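Local coordinates for conserved hypothetical secreted protein (Helicobacter pylori, PDB 4RNZ), which is a cell-shape determinant, probably acting as a zinc-dependent M23B metallopeptidase that cuts peptidoglycan, at residues Ser100-Ile105 against Leu113-Leu118; Phe171-Ser174 against Tyr178-Ser181; Asn53-Ala58 against Glu75-Asp80; Asn175-Tyr178 against Gln184-Ala187. All coordinates share one frame; numbering follows the deposited sequence.

Contact 1: Ser100-Ile105 against Leu113-Leu118; sequences SPYQDI and LLANQL
Tyr102 and Asn116 supply the polar part of this helix-to-helix contact: the phenol OH of Tyr102 donates to Asn116 OD1 over 2.7 Å. The oxygen lies at the ring edge, near its plane, but the hydroxyl comes to the amide from above, 41° out of the carbonyl plane, so no lone pair is met head on.

One face of the same ring rests on Ala115, whose CB sits 3.8 Å from the ring centroid of Tyr102 in a CH-pi contact. With CG anti to the backbone N (chi1 -159°), the tyrosine ring reaches helix 112-121 with Ala115 CB over one face and Asn116 OD1 at the edge.

The remaining contacts are apolar. Ile105 turns its CG2 branch to Ala115 CB at 3.8 Å, while its other arm ends with CD1 at 3.6 Å from Leu118 CD2. Leu118 also reaches Ile137 and Ile139 of strand 136-146, so this side is closed by the sheet.

Ser100 OG caps Gln103 N at the start of the first helix. The axes of these short helical segments run at 151° and approach to 9.3 Å, a near-antiparallel helical hairpin packed on a beta-sheet.

Contact 2: Phe171-Ser174 against Tyr178-Ser181; sequences FSHS and YYDS
Phe171 O takes the shortest polar bond here, from Tyr179 N at 2.7 Å, and the donor comes almost straight at the carbonyl (C=O...N 163°). The CA of Tyr178 adds a CA-H...O contact to that oxygen at 3.2 Å. The return bond, Phe171 N to Tyr179 O at 2.8 Å, lies in the carbonyl plane but is more bent at the hydrogen, 143°. Together the two make Phe171 and Tyr179 an antiparallel hydrogen-bonded pair.

Side chains of this pair leave the sheet on the same face. Phe171, its CG anti to the carbonyl carbon (chi1 -58°), lays its ring so that Tyr179 O sits at the edge, in plane, 3.6 Å from CD1 of Phe171. Further along the ring, Phe171 CE1 meets Ser181 CB at 3.8 Å. Helix 326-348 packs on the phenylalanine through Ala336 and Ser339.

At the turn end, His173 CB lies 3.7 Å from Tyr179 CE1, and the two rings meet obliquely. Both polar ends look to the turn: Tyr179 OH bonds Asn175 ND2, and His173 ND1 accepts a hydrogen bond from Asn175 N. Tyr178 points to the other face, the edge of its ring turned to Ser172 CA, and Lys306 makes a cation-pi contact with it.

The whole is a beta hairpin, strand 166-172 returning as the short strand 178-179 in the antiparallel sheet of the second Csd3 domain.

Contact 3: Asn53-Ala58 against Glu75-Asp80; sequences NTLIQA and EDYFLD
Tyr77 reaches from its own strand to the start of strand 55-61, and the contact hangs on how its ring is presented there. The ring meets Leu55 edge on: Leu55 O lies in the ring plane, beside the hydroxyl end. Tyr77 OH donates to Leu55 O at 2.6 Å, and the donor stands nearly on the line of the carbonyl bond, the angle at that oxygen being 165°. The same carbonyl oxygen of Leu55 also lies 3.2 Å from Tyr77 CE1.

Tyr77 holds CG anti to the carbonyl carbon (chi1 -80°), which throws the long ring across to segment 53-58 although the backbones stay well apart. Thr54 approaches the phenol end at a slant with its methyl: CG2 comes to 3.5 Å from Tyr77 OH. Leu55 adds a looser touch on the ring flank, CD1 to Tyr77 CE1 at 4.5 Å.

Strand 66-73 runs between the two strands in the five-stranded antiparallel sheet of the N-terminal domain, so this is a contact that skips a strand. Tyr77 also packs on Lys72 of that strand and on Ile20, Pro21 and Leu24, while Leu55 touches Asn18 and Ile20. Just beyond Leu55 comes a classic beta bulge at Ile56 and Gln57, opposite Leu48 of strand 44-49.

Chemically, one short bond, with the phenol donor nearly in line with the carbonyl, gives the backbone oxygen of Leu55 a side-chain donor at the beginning of its strand. It fixes the reach of the Tyr77 ring; the other contacts are the Thr54 methyl against the hydroxyl and the loose Leu55 touch.

Contact 4: Asn175-Tyr178 against Gln184-Ala187; sequences NGHY and QEVA
The imidazole of His177 meets Glu185 at its edge: OE2 lies in the ring plane, as does Asn175 O, while the ring of Tyr316 also meets it. The ring and the carboxylate are turned 76° to each other. This His-carboxylate bond sits in the antiparallel sheet of the second Csd3 domain, at its short neighbouring strands 178-179 and 185-186. His177 ND1 donates to Glu185 OE2 at 2.7 Å, almost straight at the hydrogen (171°) but coming from 40° above the carboxylate plane. Glu185, its CG anti to the backbone N and its chain extended, carries the acid across to the histidine. OE1 makes a salt bridge with Arg318, which probably steadies the negative charge.

The Tyr178 ring has Ala187 CB near its plane, 4.1 Å from CD2 of Tyr178. On the backbone, Val186 N donates to Tyr178 O at 2.9 Å, and Val186 CG2 lies 3.9 Å from Tyr178 CB. Before the histidine, an Asx turn forms as Asn175 OD1 accepts from His177 N at 2.8 Å.

A water ties the two segments together: it accepts from Tyr178 N at 3.0 Å and sits 2.9 Å from Val186 O, with Glu185 OE2 also within bonding distance.

Contact 3 comes first along the chain, in the N-terminal Csd3 range, and stands about 41 or 42 Å, centre to centre, from the other three, which all fall in the second Csd3 range. Contact 1 follows, pairing helices 101-109 and 112-121. Contacts 2 and 4 come last, with centres about 5 Å apart: they share Tyr178 and build successive antiparallel pairings, 166-172 with 178-179 and 178-179 with 185-186, at one end of a sheet. Contact 1 lies about 19 Å from each, its helices packing on strands 136-146 and 153-163 of that same sheet. All four lie away from the metal sites.

Contact 1: Ser100-Ile105 against Leu113-Leu118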
loop_
_atom_site.group_PDB
_atom_site.type_symbol
_atom_site.label_atom_id
_atom_site.label_comp_id
_atom_site.label_asym_id
_atom_site.label_seq_id
_atom_site.Cartn_x
_atom_site.Cartn_y
_atom_site.Cartn_z
ATOM N N SER A 100 14.978 20.446 -6.710
ATOM C CA SER A 100 14.268 19.435 -7.519
ATOM C C SER A 100 12.998 19.170 -6.731
ATOM O O SER A 100 12.974 19.425 -5.537
ATOM C CB SER A 100 15.092 18.162 -7.754
ATOM O OG SER A 100 15.243 17.385 -6.550
ATOM N N PRO A 101 11.950 18.612 -7.378
ATOM C CA PRO A 101 10.746 18.250 -6.621
ATOM C C PRO A 101 11.079 17.361 -5.434
ATOM O O PRO A 101 10.589 17.608 -4.335
ATOM C CB PRO A 101 9.915 17.469 -7.643
ATOM C CG PRO A 101 10.262 18.143 -8.929
ATOM C CD PRO A 101 11.736 18.452 -8.826
ATOM N N TYR A 102 11.935 16.366 -5.646
ATOM C CA TYR A 102 12.226 15.396 -4.585
ATOM C C TYR A 102 12.928 16.031 -3.389
ATOM O O TYR A 102 12.561 15.816 -2.238
ATOM C CB TYR A 102 13.052 14.218 -5.115
ATOM C CG TYR A 102 12.956 13.002 -4.237
ATOM C CD1 TYR A 102 13.742 12.877 -3.115
ATOM C CD2 TYR A 102 12.046 11.985 -4.519
ATOM C CE1 TYR A 102 13.652 11.774 -2.289
ATOM C CE2 TYR A 102 11.945 10.880 -3.700
ATOM C CZ TYR A 102 12.753 10.778 -2.582
ATOM O OH TYR A 102 12.688 9.692 -1.747
ATOM N N GLN A 103 13.960 16.800 -3.658
ATOM C CA GLN A 103 14.729 17.411 -2.580
ATOM C C GLN A 103 13.881 18.416 -1.783
ATOM O O GLN A 103 13.918 18.452 -0.550
ATOM C CB GLN A 103 15.980 18.082 -3.153
ATOM C CG GLN A 103 16.746 18.863 -2.113
ATOM C CD GLN A 103 18.091 19.376 -2.585
ATOM O OE1 GLN A 103 18.496 19.208 -3.736
ATOM N NE2 GLN A 103 18.796 20.010 -1.676
ATOM N N ASP A 104 13.120 19.227 -2.496
ATOM C CA ASP A 104 12.256 20.200 -1.864
ATOM C C ASP A 104 11.183 19.568 -0.971
ATOM O O ASP A 104 10.948 20.045 0.143
ATOM C CB ASP A 104 11.637 21.110 -2.908
ATOM C CG ASP A 104 12.658 22.070 -3.519
ATOM O OD1 ASP A 104 13.767 22.241 -2.962
ATOM O OD2 ASP A 104 12.361 22.630 -4.588
ATOM N N ILE A 105 10.547 18.495 -1.434
ATOM C CA ILE A 105 9.561 17.804 -0.592
ATOM C C ILE A 105 10.224 17.301 0.677
ATOM O O ILE A 105 9.665 17.421 1.777
ATOM C CB ILE A 105 8.891 16.639 -1.340
ATOM C CG1 ILE A 105 7.973 17.209 -2.420
ATOM C CG2 ILE A 105 8.065 15.767 -0.392
ATOM C CD1 ILE A 105 7.687 16.255 -3.545
ATOM N N LEU A 113 8.737 8.858 1.934
ATOM C CA LEU A 113 7.576 8.080 1.511
ATOM C C LEU A 113 6.636 8.940 0.674
ATOM O O LEU A 113 6.202 8.517 -0.393
ATOM C CB LEU A 113 6.840 7.503 2.714
ATOM C CG LEU A 113 7.704 6.566 3.574
ATOM C CD1 LEU A 113 6.969 6.212 4.858
ATOM C CD2 LEU A 113 8.089 5.304 2.837
ATOM N N LEU A 114 6.339 10.144 1.169
ATOM C CA LEU A 114 5.478 11.096 0.468
ATOM C C LEU A 114 6.120 11.513 -0.852
ATOM O O LEU A 114 5.431 11.615 -1.877
ATOM C CB LEU A 114 5.206 12.334 1.330
ATOM C CG LEU A 114 4.288 13.399 0.750
ATOM C CD1 LEU A 114 2.870 12.894 0.596
ATOM C CD2 LEU A 114 4.284 14.640 1.627
ATOM N N ALA A 115 7.426 11.775 -0.812
ATOM C CA ALA A 115 8.161 12.219 -1.995
ATOM C C ALA A 115 8.100 11.138 -3.066
ATOM O O ALA A 115 7.795 11.425 -4.223
ATOM C CB ALA A 115 9.594 12.540 -1.619
ATOM N N ASN A 116 8.331 9.886 -2.684
ATOM C CA ASN A 116 8.249 8.755 -3.635
ATOM C C ASN A 116 6.857 8.565 -4.221
ATOM O O ASN A 116 6.719 8.233 -5.405
ATOM C CB ASN A 116 8.614 7.419 -2.969
ATOM C CG ASN A 116 10.058 7.319 -2.576
ATOM O OD1 ASN A 116 10.926 8.053 -3.062
ATOM N ND2 ASN A 116 10.338 6.358 -1.709
ATOM N N GLN A 117 5.828 8.733 -3.384
ATOM C CA GLN A 117 4.447 8.670 -3.852
ATOM C C GLN A 117 4.162 9.737 -4.902
ATOM O O GLN A 117 3.521 9.453 -5.910
ATOM C CB GLN A 117 3.453 8.854 -2.721
ATOM C CG GLN A 117 3.375 7.669 -1.814
ATOM C CD GLN A 117 2.276 7.756 -0.770
ATOM O OE1 GLN A 117 1.388 8.589 -0.824
ATOM N NE2 GLN A 117 2.326 6.853 0.164
ATOM N N LEU A 118 4.659 10.948 -4.691
ATOM C CA LEU A 118 4.468 12.003 -5.709
ATOM C C LEU A 118 5.182 11.708 -7.028
ATOM O O LEU A 118 4.600 11.897 -8.084
ATOM C CB LEU A 118 4.889 13.379 -5.191
ATOM C CG LEU A 118 4.365 14.470 -6.142
ATOM C CD1 LEU A 118 2.923 14.835 -5.845
ATOM C CD2 LEU A 118 5.239 15.683 -6.088
#

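Contact 2: Phe171-Ser174 against Tyr178-Ser181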
loop_
_atom_site.group_PDB
_atom_site.type_symbol
_atom_site.label_atom_id
_atom_site.label_comp_id
_atom_site.label_asym_id
_atom_site.label_seq_id
_atom_site.Cartn_x
_atom_site.Cartn_y
_atom_site.Cartn_z
ATOM N N PHE A 171 -6.295 13.372 -7.895
ATOM C CA PHE A 171 -7.112 13.177 -6.715
ATOM C C PHE A 171 -7.224 11.689 -6.467
ATOM O O PHE A 171 -7.335 10.915 -7.417
ATOM C CB PHE A 171 -8.524 13.690 -6.956
ATOM C CG PHE A 171 -8.604 15.136 -7.324
ATOM C CD1 PHE A 171 -8.515 15.535 -8.649
ATOM C CD2 PHE A 171 -8.807 16.101 -6.348
ATOM C CE1 PHE A 171 -8.596 16.879 -8.997
ATOM C CE2 PHE A 171 -8.905 17.439 -6.693
ATOM C CZ PHE A 171 -8.792 17.828 -8.013
ATOM N N SER A 172 -7.200 11.310 -5.201
ATOM C CA SER A 172 -7.456 9.958 -4.804
ATOM C C SER A 172 -8.942 9.756 -4.750
ATOM O O SER A 172 -9.723 10.716 -4.742
ATOM C CB SER A 172 -6.921 9.706 -3.402
ATOM O OG SER A 172 -7.651 10.508 -2.466
ATOM N N HIS A 173 -9.314 8.488 -4.716
ATOM C CA HIS A 173 -10.680 8.062 -4.508
ATOM C C HIS A 173 -10.629 6.953 -3.460
ATOM O O HIS A 173 -9.574 6.335 -3.236
ATOM C CB HIS A 173 -11.263 7.545 -5.819
ATOM C CG HIS A 173 -12.742 7.332 -5.777
ATOM N ND1 HIS A 173 -13.314 6.083 -5.677
ATOM C CD2 HIS A 173 -13.773 8.211 -5.820
ATOM C CE1 HIS A 173 -14.629 6.199 -5.661
ATOM N NE2 HIS A 173 -14.933 7.479 -5.757
ATOM N N SER A 174 -11.757 6.698 -2.817
ATOM C CA SER A 174 -11.843 5.628 -1.813
ATOM C C SER A 174 -11.483 4.234 -2.379
ATOM O O SER A 174 -11.003 3.372 -1.637
ATOM C CB SER A 174 -13.248 5.599 -1.219
ATOM O OG SER A 174 -14.185 5.536 -2.264
ATOM N N TYR A 178 -6.098 6.830 -8.574
ATOM C CA TYR A 178 -5.974 8.286 -8.758
ATOM C C TYR A 178 -6.758 8.721 -9.987
ATOM O O TYR A 178 -6.781 8.001 -10.992
ATOM C CB TYR A 178 -4.529 8.686 -8.998
ATOM C CG TYR A 178 -3.534 8.509 -7.852
ATOM C CD1 TYR A 178 -3.793 9.007 -6.556
ATOM C CD2 TYR A 178 -2.290 7.899 -8.095
ATOM C CE1 TYR A 178 -2.849 8.863 -5.539
ATOM C CE2 TYR A 178 -1.341 7.755 -7.104
ATOM C CZ TYR A 178 -1.613 8.227 -5.817
ATOM O OH TYR A 178 -0.623 8.073 -4.855
ATOM N N TYR A 179 -7.339 9.889 -9.904
ATOM C CA TYR A 179 -8.150 10.420 -10.947
ATOM C C TYR A 179 -7.786 11.837 -11.248
ATOM O O TYR A 179 -7.421 12.585 -10.370
ATOM C CB TYR A 179 -9.626 10.317 -10.584
ATOM C CG TYR A 179 -10.094 8.902 -10.569
ATOM C CD1 TYR A 179 -10.023 8.162 -9.426
ATOM C CD2 TYR A 179 -10.514 8.286 -11.712
ATOM C CE1 TYR A 179 -10.409 6.859 -9.405
ATOM C CE2 TYR A 179 -10.899 6.979 -11.700
ATOM C CZ TYR A 179 -10.835 6.270 -10.540
ATOM O OH TYR A 179 -11.194 4.974 -10.491
ATOM N N ASP A 180 -7.895 12.181 -12.507
ATOM C CA ASP A 180 -7.750 13.537 -12.869
ATOM C C ASP A 180 -8.998 14.241 -12.552
ATOM O O ASP A 180 -9.946 13.754 -12.022
ATOM C CB ASP A 180 -7.334 13.792 -14.316
ATOM C CG ASP A 180 -8.388 13.429 -15.327
ATOM O OD1 ASP A 180 -9.573 13.351 -15.034
ATOM O OD2 ASP A 180 -7.973 13.216 -16.449
ATOM N N SER A 181 -9.000 15.528 -12.910
ATOM C CA SER A 181 -10.149 16.404 -12.645
ATOM C C SER A 181 -11.369 16.206 -13.537
ATOM O O SER A 181 -12.409 16.769 -13.301
ATOM C CB SER A 181 -9.791 17.895 -12.487
ATOM O OG SER A 181 -9.070 18.450 -13.533
#

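Contact 3: Asn53-Ala58 against Glu75-Asp80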
loop_
_atom_site.group_PDB
_atom_site.type_symbol
_atom_site.label_atom_id
_atom_site.label_comp_id
_atom_site.label_asym_id
_atom_site.label_seq_id
_atom_site.Cartn_x
_atom_site.Cartn_y
_atom_site.Cartn_z
ATOM N N ASN A 53 9.759 -11.720 32.111
ATOM C CA ASN A 53 10.052 -11.445 30.708
ATOM C C ASN A 53 9.325 -12.415 29.753
ATOM O O ASN A 53 9.745 -12.634 28.625
ATOM C CB ASN A 53 11.556 -11.451 30.468
ATOM C CG ASN A 53 11.940 -10.728 29.197
ATOM O OD1 ASN A 53 12.497 -11.324 28.279
ATOM N ND2 ASN A 53 11.630 -9.439 29.126
ATOM N N THR A 54 8.216 -12.982 30.205
ATOM C CA THR A 54 7.439 -13.846 29.359
ATOM C C THR A 54 6.527 -12.976 28.516
ATOM O O THR A 54 5.898 -12.059 29.019
ATOM C CB THR A 54 6.627 -14.840 30.194
ATOM O OG1 THR A 54 7.539 -15.657 30.940
ATOM C CG2 THR A 54 5.765 -15.726 29.320
ATOM N N LEU A 55 6.472 -13.269 27.227
ATOM C CA LEU A 55 5.572 -12.569 26.333
ATOM C C LEU A 55 4.143 -12.903 26.722
ATOM O O LEU A 55 3.739 -14.067 26.667
ATOM C CB LEU A 55 5.848 -12.973 24.883
ATOM C CG LEU A 55 5.205 -12.143 23.770
ATOM C CD1 LEU A 55 3.724 -12.459 23.606
ATOM C CD2 LEU A 55 5.420 -10.656 24.004
ATOM N N ILE A 56 3.377 -11.889 27.124
ATOM C CA ILE A 56 1.974 -12.109 27.445
ATOM C C ILE A 56 1.021 -11.427 26.472
ATOM O O ILE A 56 -0.147 -11.754 26.455
ATOM C CB ILE A 56 1.647 -11.714 28.900
ATOM C CG1 ILE A 56 1.663 -10.193 29.083
ATOM C CG2 ILE A 56 2.605 -12.435 29.858
ATOM C CD1 ILE A 56 1.622 -9.739 30.523
ATOM N N GLN A 57 1.518 -10.476 25.679
ATOM C CA GLN A 57 0.730 -9.861 24.610
ATOM C C GLN A 57 1.596 -9.341 23.492
ATOM O O GLN A 57 2.715 -8.892 23.724
ATOM C CB GLN A 57 -0.073 -8.690 25.119
ATOM C CG GLN A 57 -1.350 -9.071 25.795
ATOM C CD GLN A 57 -2.247 -7.885 25.851
ATOM O OE1 GLN A 57 -3.157 -7.739 25.033
ATOM N NE2 GLN A 57 -1.950 -6.981 26.773
ATOM N N ALA A 58 1.046 -9.380 22.282
ATOM C CA ALA A 58 1.680 -8.756 21.127
ATOM C C ALA A 58 0.632 -8.259 20.145
ATOM O O ALA A 58 -0.419 -8.911 19.937
ATOM C CB ALA A 58 2.609 -9.726 20.446
ATOM N N GLU A 75 -3.765 -20.447 31.112
ATOM C CA GLU A 75 -2.585 -21.240 30.787
ATOM C C GLU A 75 -2.299 -21.313 29.287
ATOM O O GLU A 75 -1.362 -21.995 28.874
ATOM C CB GLU A 75 -2.781 -22.662 31.330
ATOM C CG GLU A 75 -2.876 -22.740 32.845
ATOM C CD GLU A 75 -1.567 -22.399 33.544
ATOM O OE1 GLU A 75 -0.507 -22.337 32.892
ATOM O OE2 GLU A 75 -1.597 -22.200 34.766
ATOM N N ASP A 76 -3.097 -20.627 28.472
ATOM C CA ASP A 76 -3.039 -20.806 27.023
ATOM C C ASP A 76 -2.863 -19.501 26.279
ATOM O O ASP A 76 -3.272 -18.442 26.754
ATOM C CB ASP A 76 -4.308 -21.480 26.517
ATOM C CG ASP A 76 -4.458 -22.884 27.036
ATOM O OD1 ASP A 76 -3.537 -23.689 26.793
ATOM O OD2 ASP A 76 -5.487 -23.161 27.697
ATOM N N TYR A 77 -2.275 -19.605 25.089
ATOM C CA TYR A 77 -2.109 -18.471 24.202
ATOM C C TYR A 77 -3.198 -18.530 23.176
ATOM O O TYR A 77 -3.706 -19.606 22.831
ATOM C CB TYR A 77 -0.740 -18.497 23.525
ATOM C CG TYR A 77 0.381 -17.991 24.400
ATOM C CD1 TYR A 77 0.719 -16.642 24.423
ATOM C CD2 TYR A 77 1.122 -18.859 25.190
ATOM C CE1 TYR A 77 1.763 -16.177 25.204
ATOM C CE2 TYR A 77 2.158 -18.408 25.972
ATOM C CZ TYR A 77 2.481 -17.068 25.982
ATOM O OH TYR A 77 3.526 -16.634 26.766
ATOM N N PHE A 78 -3.578 -17.352 22.695
ATOM C CA PHE A 78 -4.616 -17.226 21.695
ATOM C C PHE A 78 -4.142 -16.279 20.603
ATOM O O PHE A 78 -3.291 -15.469 20.852
ATOM C CB PHE A 78 -5.859 -16.677 22.367
ATOM C CG PHE A 78 -6.494 -17.654 23.315
ATOM C CD1 PHE A 78 -6.072 -17.741 24.636
ATOM C CD2 PHE A 78 -7.461 -18.524 22.866
ATOM C CE1 PHE A 78 -6.647 -18.666 25.491
ATOM C CE2 PHE A 78 -8.035 -19.464 23.727
ATOM C CZ PHE A 78 -7.630 -19.519 25.032
ATOM N N LEU A 79 -4.724 -16.363 19.414
ATOM C CA LEU A 79 -4.345 -15.469 18.339
ATOM C C LEU A 79 -5.581 -15.004 17.636
ATOM O O LEU A 79 -6.352 -15.824 17.128
ATOM C CB LEU A 79 -3.404 -16.210 17.395
ATOM C CG LEU A 79 -2.642 -15.369 16.387
ATOM C CD1 LEU A 79 -1.333 -16.058 16.032
ATOM C CD2 LEU A 79 -3.515 -15.087 15.171
ATOM N N ASP A 80 -5.795 -13.690 17.642
ATOM C CA ASP A 80 -6.919 -13.094 16.940
ATOM C C ASP A 80 -6.372 -12.152 15.879
ATOM O O ASP A 80 -5.283 -11.622 16.026
ATOM C CB ASP A 80 -7.837 -12.273 17.871
ATOM C CG ASP A 80 -8.512 -13.110 18.931
ATOM O OD1 ASP A 80 -8.841 -14.269 18.654
ATOM O OD2 ASP A 80 -8.727 -12.597 20.048
#

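Contact 4: Asn175-Tyr178 against Gln184-Ala187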
loop_
_atom_site.group_PDB
_atom_site.type_symbol
_atom_site.label_atom_id
_atom_site.label_comp_id
_atom_site.label_asym_id
_atom_site.label_seq_id
_atom_site.Cartn_x
_atom_site.Cartn_y
_atom_site.Cartn_z
ATOM N N ASN A 175 -11.697 4.026 -3.680
ATOM C CA ASN A 175 -11.266 2.785 -4.359
ATOM C C ASN A 175 -9.745 2.576 -4.491
ATOM O O ASN A 175 -9.322 1.533 -4.978
ATOM C CB ASN A 175 -11.944 2.639 -5.743
ATOM C CG ASN A 175 -11.395 3.612 -6.785
ATOM O OD1 ASN A 175 -10.273 4.136 -6.659
ATOM N ND2 ASN A 175 -12.174 3.845 -7.830
ATOM N N GLY A 176 -8.935 3.560 -4.096
ATOM C CA GLY A 176 -7.468 3.421 -4.096
ATOM C C GLY A 176 -6.736 3.892 -5.352
ATOM O O GLY A 176 -5.507 3.984 -5.356
ATOM N N HIS A 177 -7.482 4.198 -6.408
ATOM C CA HIS A 177 -6.919 4.713 -7.659
ATOM C C HIS A 177 -6.918 6.252 -7.690
ATOM O O HIS A 177 -7.633 6.876 -6.917
ATOM C CB HIS A 177 -7.723 4.168 -8.829
ATOM C CG HIS A 177 -7.686 2.668 -8.923
ATOM N ND1 HIS A 177 -7.183 2.002 -10.017
ATOM C CD2 HIS A 177 -8.066 1.706 -8.045
ATOM C CE1 HIS A 177 -7.267 0.698 -9.820
ATOM N NE2 HIS A 177 -7.795 0.489 -8.630
ATOM N N TYR A 178 -6.098 6.830 -8.574
ATOM C CA TYR A 178 -5.974 8.286 -8.758
ATOM C C TYR A 178 -6.758 8.721 -9.987
ATOM O O TYR A 178 -6.781 8.001 -10.992
ATOM C CB TYR A 178 -4.529 8.686 -8.998
ATOM C CG TYR A 178 -3.534 8.509 -7.852
ATOM C CD1 TYR A 178 -3.793 9.007 -6.556
ATOM C CD2 TYR A 178 -2.290 7.899 -8.095
ATOM C CE1 TYR A 178 -2.849 8.863 -5.539
ATOM C CE2 TYR A 178 -1.341 7.755 -7.104
ATOM C CZ TYR A 178 -1.613 8.227 -5.817
ATOM O OH TYR A 178 -0.623 8.073 -4.855
ATOM N N GLN A 184 -11.226 10.863 -14.748
ATOM C CA GLN A 184 -10.635 9.727 -15.440
ATOM C C GLN A 184 -9.287 9.338 -14.807
ATOM O O GLN A 184 -8.554 10.177 -14.284
ATOM C CB GLN A 184 -10.539 9.976 -16.938
ATOM C CG GLN A 184 -9.910 11.275 -17.335
ATOM C CD GLN A 184 -10.115 11.569 -18.808
ATOM O OE1 GLN A 184 -10.295 10.653 -19.621
ATOM N NE2 GLN A 184 -10.113 12.851 -19.159
ATOM N N GLU A 185 -8.977 8.053 -14.832
ATOM C CA GLU A 185 -7.841 7.547 -14.061
ATOM C C GLU A 185 -6.504 8.047 -14.581
ATOM O O GLU A 185 -6.305 8.194 -15.786
ATOM C CB GLU A 185 -7.852 6.035 -14.040
ATOM C CG GLU A 185 -6.701 5.412 -13.253
ATOM C CD GLU A 185 -6.950 3.958 -12.925
ATOM O OE1 GLU A 185 -7.900 3.366 -13.466
ATOM O OE2 GLU A 185 -6.213 3.399 -12.100
ATOM N N VAL A 186 -5.595 8.328 -13.659
ATOM C CA VAL A 186 -4.234 8.689 -14.023
ATOM C C VAL A 186 -3.279 7.862 -13.200
ATOM O O VAL A 186 -3.647 7.344 -12.140
ATOM C CB VAL A 186 -3.947 10.194 -13.842
ATOM C CG1 VAL A 186 -4.890 11.029 -14.731
ATOM C CG2 VAL A 186 -4.055 10.599 -12.373
ATOM N N ALA A 187 -2.073 7.703 -13.730
ATOM C CA ALA A 187 -1.021 6.953 -13.080
ATOM C C ALA A 187 -1.453 5.507 -12.805
ATOM O O ALA A 187 -1.053 4.929 -11.818
ATOM C CB ALA A 187 -0.619 7.661 -11.792
HETATM O O HOH W 1 -4.768 5.165 -10.640
#